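One contact in two related proteins. Structure 1 is multi-copper Oxidase CueO from Ochrobactrum, which is a laccase-like multicopper oxidase that oxidises lignin model compounds and lignosulfonate: PDB 6EVG (chain A, 1.10 Å), residues I171-Q176 and L222-G227. Structure 2 is periplasmic cell division protein (SufI) from Aquifex aeolicus: PDB 6SYY (chain B, 1.79 Å), residues I201-Q206 and F250-G255. Structure 2 is superposed on structure 1 by the backbone atoms of these residues (RMSD 0.29 Å); each is numbered along its deposited sequence.

Structure 1 (6EVG); sequences IPLVLQ and LRILNG.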
loop_
_atom_site.group_PDB
_atom_site.type_symbol
_atom_site.label_atom_id
_atom_site.label_comp_id
_atom_site.label_asym_id
_atom_site.label_seq_id
_atom_site.Cartn_x
_atom_site.Cartn_y
_atom_site.Cartn_z
ATOM N N ILE A 171 -14.952 -3.733 5.728
ATOM C CA ILE A 171 -14.308 -2.777 6.574
ATOM C C ILE A 171 -12.836 -2.632 6.178
ATOM O O ILE A 171 -12.114 -3.607 6.134
ATOM C CB ILE A 171 -14.359 -3.231 8.078
ATOM C CG1 ILE A 171 -15.833 -3.409 8.518
ATOM C CG2 ILE A 171 -13.642 -2.257 8.969
ATOM C CD1 ILE A 171 -16.002 -4.104 9.829
ATOM N N PRO A 172 -12.394 -1.393 5.880
ATOM C CA PRO A 172 -10.965 -1.169 5.587
ATOM C C PRO A 172 -10.184 -0.994 6.880
ATOM O O PRO A 172 -10.655 -0.346 7.817
ATOM C CB PRO A 172 -10.979 0.133 4.775
ATOM C CG PRO A 172 -12.139 0.885 5.357
ATOM C CD PRO A 172 -13.171 -0.154 5.760
ATOM N N LEU A 173 -8.959 -1.577 6.868
ATOM C CA LEU A 173 -8.038 -1.477 8.005
ATOM C C LEU A 173 -6.696 -0.991 7.481
ATOM O O LEU A 173 -5.989 -1.728 6.778
ATOM C CB LEU A 173 -7.819 -2.824 8.701
ATOM C CG LEU A 173 -9.101 -3.528 9.214
ATOM C CD1 LEU A 173 -8.684 -4.902 9.823
ATOM C CD2 LEU A 173 -9.877 -2.696 10.215
ATOM N N VAL A 174 -6.314 0.215 7.871
ATOM C CA VAL A 174 -5.022 0.787 7.497
ATOM C C VAL A 174 -4.110 0.658 8.722
ATOM O O VAL A 174 -4.305 1.332 9.752
ATOM C CB VAL A 174 -5.155 2.277 7.065
ATOM C CG1 VAL A 174 -3.784 2.808 6.703
ATOM C CG2 VAL A 174 -6.161 2.402 5.935
ATOM N N LEU A 175 -3.119 -0.220 8.578
ATOM C CA LEU A 175 -2.198 -0.546 9.667
ATOM C C LEU A 175 -0.978 0.378 9.586
ATOM O O LEU A 175 -0.334 0.437 8.513
ATOM C CB LEU A 175 -1.738 -1.995 9.562
ATOM C CG LEU A 175 -2.809 -3.071 9.392
ATOM C CD1 LEU A 175 -2.195 -4.464 9.334
ATOM C CD2 LEU A 175 -3.883 -3.021 10.497
ATOM N N GLN A 176 -0.651 1.059 10.682
ATOM C CA GLN A 176 0.499 1.958 10.719
ATOM C C GLN A 176 1.155 1.888 12.095
ATOM O O GLN A 176 0.676 1.210 13.015
ATOM C CB GLN A 176 0.130 3.393 10.353
ATOM C CG GLN A 176 -0.417 3.541 8.960
ATOM C CD GLN A 176 -0.954 4.913 8.683
ATOM O OE1 GLN A 176 -1.837 5.420 9.422
ATOM N NE2 GLN A 176 -0.445 5.542 7.607
ATOM N N LEU A 222 -12.397 -7.841 5.429
ATOM C CA LEU A 222 -11.456 -6.821 5.919
ATOM C C LEU A 222 -10.521 -6.528 4.768
ATOM O O LEU A 222 -9.865 -7.408 4.213
ATOM C CB LEU A 222 -10.657 -7.366 7.120
ATOM C CG LEU A 222 -11.508 -7.882 8.299
ATOM C CD1 LEU A 222 -10.611 -8.523 9.361
ATOM C CD2 LEU A 222 -12.338 -6.774 8.910
ATOM N N ARG A 223 -10.449 -5.234 4.396
ATOM C CA ARG A 223 -9.595 -4.774 3.309
ATOM C C ARG A 223 -8.390 -4.131 3.987
ATOM O O ARG A 223 -8.481 -3.027 4.536
ATOM C CB ARG A 223 -10.321 -3.826 2.394
ATOM C CG ARG A 223 -11.586 -4.411 1.781
ATOM C CD ARG A 223 -12.041 -3.651 0.591
ATOM N NE ARG A 223 -13.387 -3.936 0.175
ATOM C CZ ARG A 223 -13.814 -3.910 -1.091
ATOM N NH1 ARG A 223 -12.939 -3.924 -2.098
ATOM N NH2 ARG A 223 -15.088 -3.861 -1.307
ATOM N N ILE A 224 -7.251 -4.859 4.016
ATOM C CA ILE A 224 -6.111 -4.511 4.856
ATOM C C ILE A 224 -5.007 -3.890 3.971
ATOM O O ILE A 224 -4.590 -4.469 2.993
ATOM C CB ILE A 224 -5.554 -5.728 5.589
ATOM C CG1 ILE A 224 -6.695 -6.456 6.381
ATOM C CG2 ILE A 224 -4.439 -5.281 6.538
ATOM C CD1 ILE A 224 -6.236 -7.738 7.080
ATOM N N LEU A 225 -4.582 -2.698 4.392
ATOM C CA LEU A 225 -3.455 -1.980 3.775
ATOM C C LEU A 225 -2.377 -1.772 4.865
ATOM O O LEU A 225 -2.685 -1.329 5.975
ATOM C CB LEU A 225 -3.920 -0.603 3.286
ATOM C CG LEU A 225 -2.790 0.388 2.934
ATOM C CD1 LEU A 225 -1.969 -0.009 1.725
ATOM C CD2 LEU A 225 -3.413 1.761 2.706
ATOM N N ASN A 226 -1.098 -2.044 4.511
ATOM C CA ASN A 226 0.002 -1.566 5.345
ATOM C C ASN A 226 0.418 -0.185 4.838
ATOM O O ASN A 226 0.969 -0.066 3.746
ATOM C CB ASN A 226 1.170 -2.555 5.297
ATOM C CG ASN A 226 2.330 -2.063 6.110
ATOM O OD1 ASN A 226 2.437 -0.915 6.482
ATOM N ND2 ASN A 226 3.257 -3.008 6.425
ATOM N N GLY A 227 0.073 0.837 5.636
ATOM C CA GLY A 227 0.414 2.195 5.297
ATOM C C GLY A 227 1.600 2.783 6.089
ATOM O O GLY A 227 1.757 4.018 6.110
#
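Leu225 O takes two groups of the neighbouring strand. Leu175 N donates a hydrogen bond of 2.9 Å to it, nearly in line with the C=O bond, and Val174 CA adds a CA-H contact with Leu225 O at 3.5 Å. Strands 170-178 and 219-226 are parallel neighbours in a mixed sheet, in the second of the three cupredoxin-like domains expected of a laccase. Val174 and Leu225 lie side by side on one face, with Val174 CG1 4.1 Å from Leu225 CD2. Leu149 of strand 148-153 packs on both. On the other face Leu175 CD1 meets Ile224 CG2 at 3.7 Å, and Phe233 and Val235 cover Leu175. Leu222 CG stands beside its own backbone N (chi1 -56°). From there its two methyls reach different partners: CD1 meets Leu173 CD1 at 4.1 Å, and CD2 meets Ile171 CB at 4.2 Å. Arg223 NE forms a salt bridge with Asp170. The buried amide of Asn226 is satisfied by Ala228 N at OD1 and by Arg231 O and Ile264 O at ND2.

Structure 1 against structure 2
The backbone hydrogen bonds compared here recur in both structures. Leu173(A), Ile224(A), Asn226(A) and their counterparts keep their places.

At Val174(A) / Ile204(B) the isoleucine chain is one carbon longer, and its CD1 has no counterpart in the valine. The shared branches match crosswise by name: CG1 of Val174(A) and CG2 of Ile204(B) are 0.4 Å apart. The touch on Leu225(A) / Leu253(B) is kept.

At Leu175(A) / Ile205(B) the branch point moves to CB. CG2 of Ile205(B) therefore has no match in the leucine. The CD1 atoms are 1.2 Å apart, yet both meet the neighbouring isoleucine: Leu175(A) CD1 to Ile224(A) CG2 at 3.7 Å, and Ile205(B) CD1 to Ile252(B) CG2 at 3.8 Å.

At Leu222(A) / Phe250(B) one flat ring does the work of two methyls. Its CD1 lies 0.6 Å apart from CD2 of Leu222(A). CD1 of Leu222(A) has no counterpart in the ring, and CE2 and CZ of Phe250(B) have none in the leucine. The touch on Leu173(A) / Leu203(B) is kept.

The models also differ in two unexchanged residues. Chi2 of Ile171(A) is 168° against -62° in Ile201(B), and the CD1 atoms stand 2.1 Å apart after superposition. Chi2 of Leu225(A) is 67° against 153° in Leu253(B), with the CG atoms 0.9 Å apart. The touch on Val174(A) / Ile204(B) is kept, but no atom of Leu253(B) takes the place of CD1 of Leu225(A).

Structure 2 (6SYY); sequences IPLIIQ and FRILNG.
Leu253 O takes two groups of the neighbouring strand. Ile205 N donates a hydrogen bond of 2.8 Å to it, nearly in line with the C=O bond, and Ile204 CA adds a CA-H contact with Leu253 O at 3.3 Å. Ile204 and Leu253 lie side by side on one face, with Ile204 CG2 4.1 Å from Leu253 CD2. Met177 of strand 176-181 packs on Leu253. On the other face Ile205 CD1 meets Ile252 CG2 at 3.8 Å, and Tyr261 and Leu263 cover Ile205. Phe250 CG stands beside its own backbone N (chi1 -61°). From there one ring carbon, CD1, reaches two partners: Leu203 CD1 at 3.7 Å and Ile201 CB at 3.6 Å. Further out, the ring meets that of Phe366, the planes inclined at about 50°. Arg251 NE forms a salt bridge with Asp200, and its NH1 bonds to Thr155. The buried amide of Asn254 is satisfied by Ser256 N at OD1 and by Arg259 O and Val295 O at ND2.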
loop_
_atom_site.group_PDB
_atom_site.type_symbol
_atom_site.label_atom_id
_atom_site.label_comp_id
_atom_site.label_asym_id
_atom_site.label_seq_id
_atom_site.Cartn_x
_atom_site.Cartn_y
_atom_site.Cartn_z
ATOM N N ILE B 201 -14.876 -3.599 5.825
ATOM C CA ILE B 201 -14.177 -2.724 6.756
ATOM C C ILE B 201 -12.744 -2.502 6.280
ATOM O O ILE B 201 -11.995 -3.469 6.100
ATOM C CB ILE B 201 -14.176 -3.302 8.180
ATOM C CG1 ILE B 201 -15.606 -3.622 8.639
ATOM C CG2 ILE B 201 -13.457 -2.361 9.139
ATOM C CD1 ILE B 201 -16.517 -2.429 8.714
ATOM N N PRO B 202 -12.306 -1.259 6.085
ATOM C CA PRO B 202 -10.886 -1.013 5.818
ATOM C C PRO B 202 -10.072 -1.126 7.094
ATOM O O PRO B 202 -10.509 -0.719 8.171
ATOM C CB PRO B 202 -10.870 0.424 5.277
ATOM C CG PRO B 202 -12.052 1.066 5.915
ATOM C CD PRO B 202 -13.098 -0.016 6.062
ATOM N N LEU B 203 -8.869 -1.682 6.963
ATOM C CA LEU B 203 -7.920 -1.762 8.072
ATOM C C LEU B 203 -6.590 -1.216 7.560
ATOM O O LEU B 203 -5.744 -1.959 7.055
ATOM C CB LEU B 203 -7.794 -3.189 8.608
ATOM C CG LEU B 203 -9.060 -3.883 9.132
ATOM C CD1 LEU B 203 -8.713 -5.262 9.656
ATOM C CD2 LEU B 203 -9.744 -3.067 10.216
ATOM N N ILE B 204 -6.416 0.098 7.678
ATOM C CA ILE B 204 -5.180 0.760 7.286
ATOM C C ILE B 204 -4.243 0.678 8.488
ATOM O O ILE B 204 -4.368 1.447 9.443
ATOM C CB ILE B 204 -5.430 2.201 6.840
ATOM C CG1 ILE B 204 -6.378 2.209 5.633
ATOM C CG2 ILE B 204 -4.110 2.900 6.522
ATOM C CD1 ILE B 204 -7.154 3.494 5.456
ATOM N N ILE B 205 -3.311 -0.271 8.448
ATOM C CA ILE B 205 -2.442 -0.550 9.586
ATOM C C ILE B 205 -1.164 0.267 9.460
ATOM O O ILE B 205 -0.476 0.226 8.432
ATOM C CB ILE B 205 -2.133 -2.051 9.690
ATOM C CG1 ILE B 205 -3.432 -2.856 9.699
ATOM C CG2 ILE B 205 -1.323 -2.337 10.947
ATOM C CD1 ILE B 205 -3.219 -4.346 9.844
ATOM N N GLN B 206 -0.846 1.011 10.515
ATOM C CA GLN B 206 0.302 1.901 10.537
ATOM C C GLN B 206 0.917 1.872 11.926
ATOM O O GLN B 206 0.209 1.743 12.927
ATOM C CB GLN B 206 -0.097 3.337 10.185
ATOM C CG GLN B 206 -0.785 3.500 8.843
ATOM C CD GLN B 206 -1.110 4.948 8.553
ATOM O OE1 GLN B 206 -0.507 5.569 7.676
ATOM N NE2 GLN B 206 -2.060 5.501 9.297
ATOM N N PHE B 250 -12.382 -7.608 5.319
ATOM C CA PHE B 250 -11.429 -6.604 5.775
ATOM C C PHE B 250 -10.428 -6.333 4.664
ATOM O O PHE B 250 -9.792 -7.262 4.151
ATOM C CB PHE B 250 -10.720 -7.053 7.052
ATOM C CG PHE B 250 -11.648 -7.278 8.205
ATOM C CD1 PHE B 250 -12.202 -6.204 8.883
ATOM C CD2 PHE B 250 -11.974 -8.562 8.609
ATOM C CE1 PHE B 250 -13.064 -6.407 9.944
ATOM C CE2 PHE B 250 -12.834 -8.771 9.669
ATOM C CZ PHE B 250 -13.381 -7.693 10.338
ATOM N N ARG B 251 -10.303 -5.063 4.288
ATOM C CA ARG B 251 -9.330 -4.611 3.299
ATOM C C ARG B 251 -8.110 -4.121 4.060
ATOM O O ARG B 251 -8.066 -2.975 4.517
ATOM C CB ARG B 251 -9.914 -3.517 2.418
ATOM C CG ARG B 251 -11.106 -3.978 1.616
ATOM C CD ARG B 251 -11.767 -2.817 0.924
ATOM N NE ARG B 251 -13.009 -3.226 0.278
ATOM C CZ ARG B 251 -13.127 -3.484 -1.019
ATOM N NH1 ARG B 251 -12.074 -3.372 -1.823
ATOM N NH2 ARG B 251 -14.300 -3.850 -1.511
ATOM N N ILE B 252 -7.124 -4.997 4.210
ATOM C CA ILE B 252 -5.938 -4.668 4.991
ATOM C C ILE B 252 -4.958 -3.924 4.096
ATOM O O ILE B 252 -4.555 -4.426 3.042
ATOM C CB ILE B 252 -5.301 -5.927 5.590
ATOM C CG1 ILE B 252 -6.306 -6.645 6.495
ATOM C CG2 ILE B 252 -4.039 -5.555 6.352
ATOM C CD1 ILE B 252 -5.869 -8.019 6.916
ATOM N N LEU B 253 -4.589 -2.717 4.505
ATOM C CA LEU B 253 -3.623 -1.900 3.786
ATOM C C LEU B 253 -2.496 -1.563 4.747
ATOM O O LEU B 253 -2.730 -0.923 5.778
ATOM C CB LEU B 253 -4.275 -0.627 3.237
ATOM C CG LEU B 253 -3.438 0.275 2.327
ATOM C CD1 LEU B 253 -4.352 1.040 1.387
ATOM C CD2 LEU B 253 -2.585 1.250 3.122
ATOM N N ASN B 254 -1.287 -2.006 4.420
ATOM C CA ASN B 254 -0.115 -1.662 5.219
ATOM C C ASN B 254 0.336 -0.274 4.798
ATOM O O ASN B 254 0.954 -0.100 3.745
ATOM C CB ASN B 254 0.996 -2.688 5.035
ATOM C CG ASN B 254 2.166 -2.448 5.967
ATOM O OD1 ASN B 254 2.336 -1.352 6.503
ATOM N ND2 ASN B 254 2.984 -3.476 6.163
ATOM N N GLY B 255 0.015 0.722 5.622
ATOM C CA GLY B 255 0.411 2.090 5.360
ATOM C C GLY B 255 1.587 2.508 6.212
ATOM O O GLY B 255 1.790 3.697 6.464
#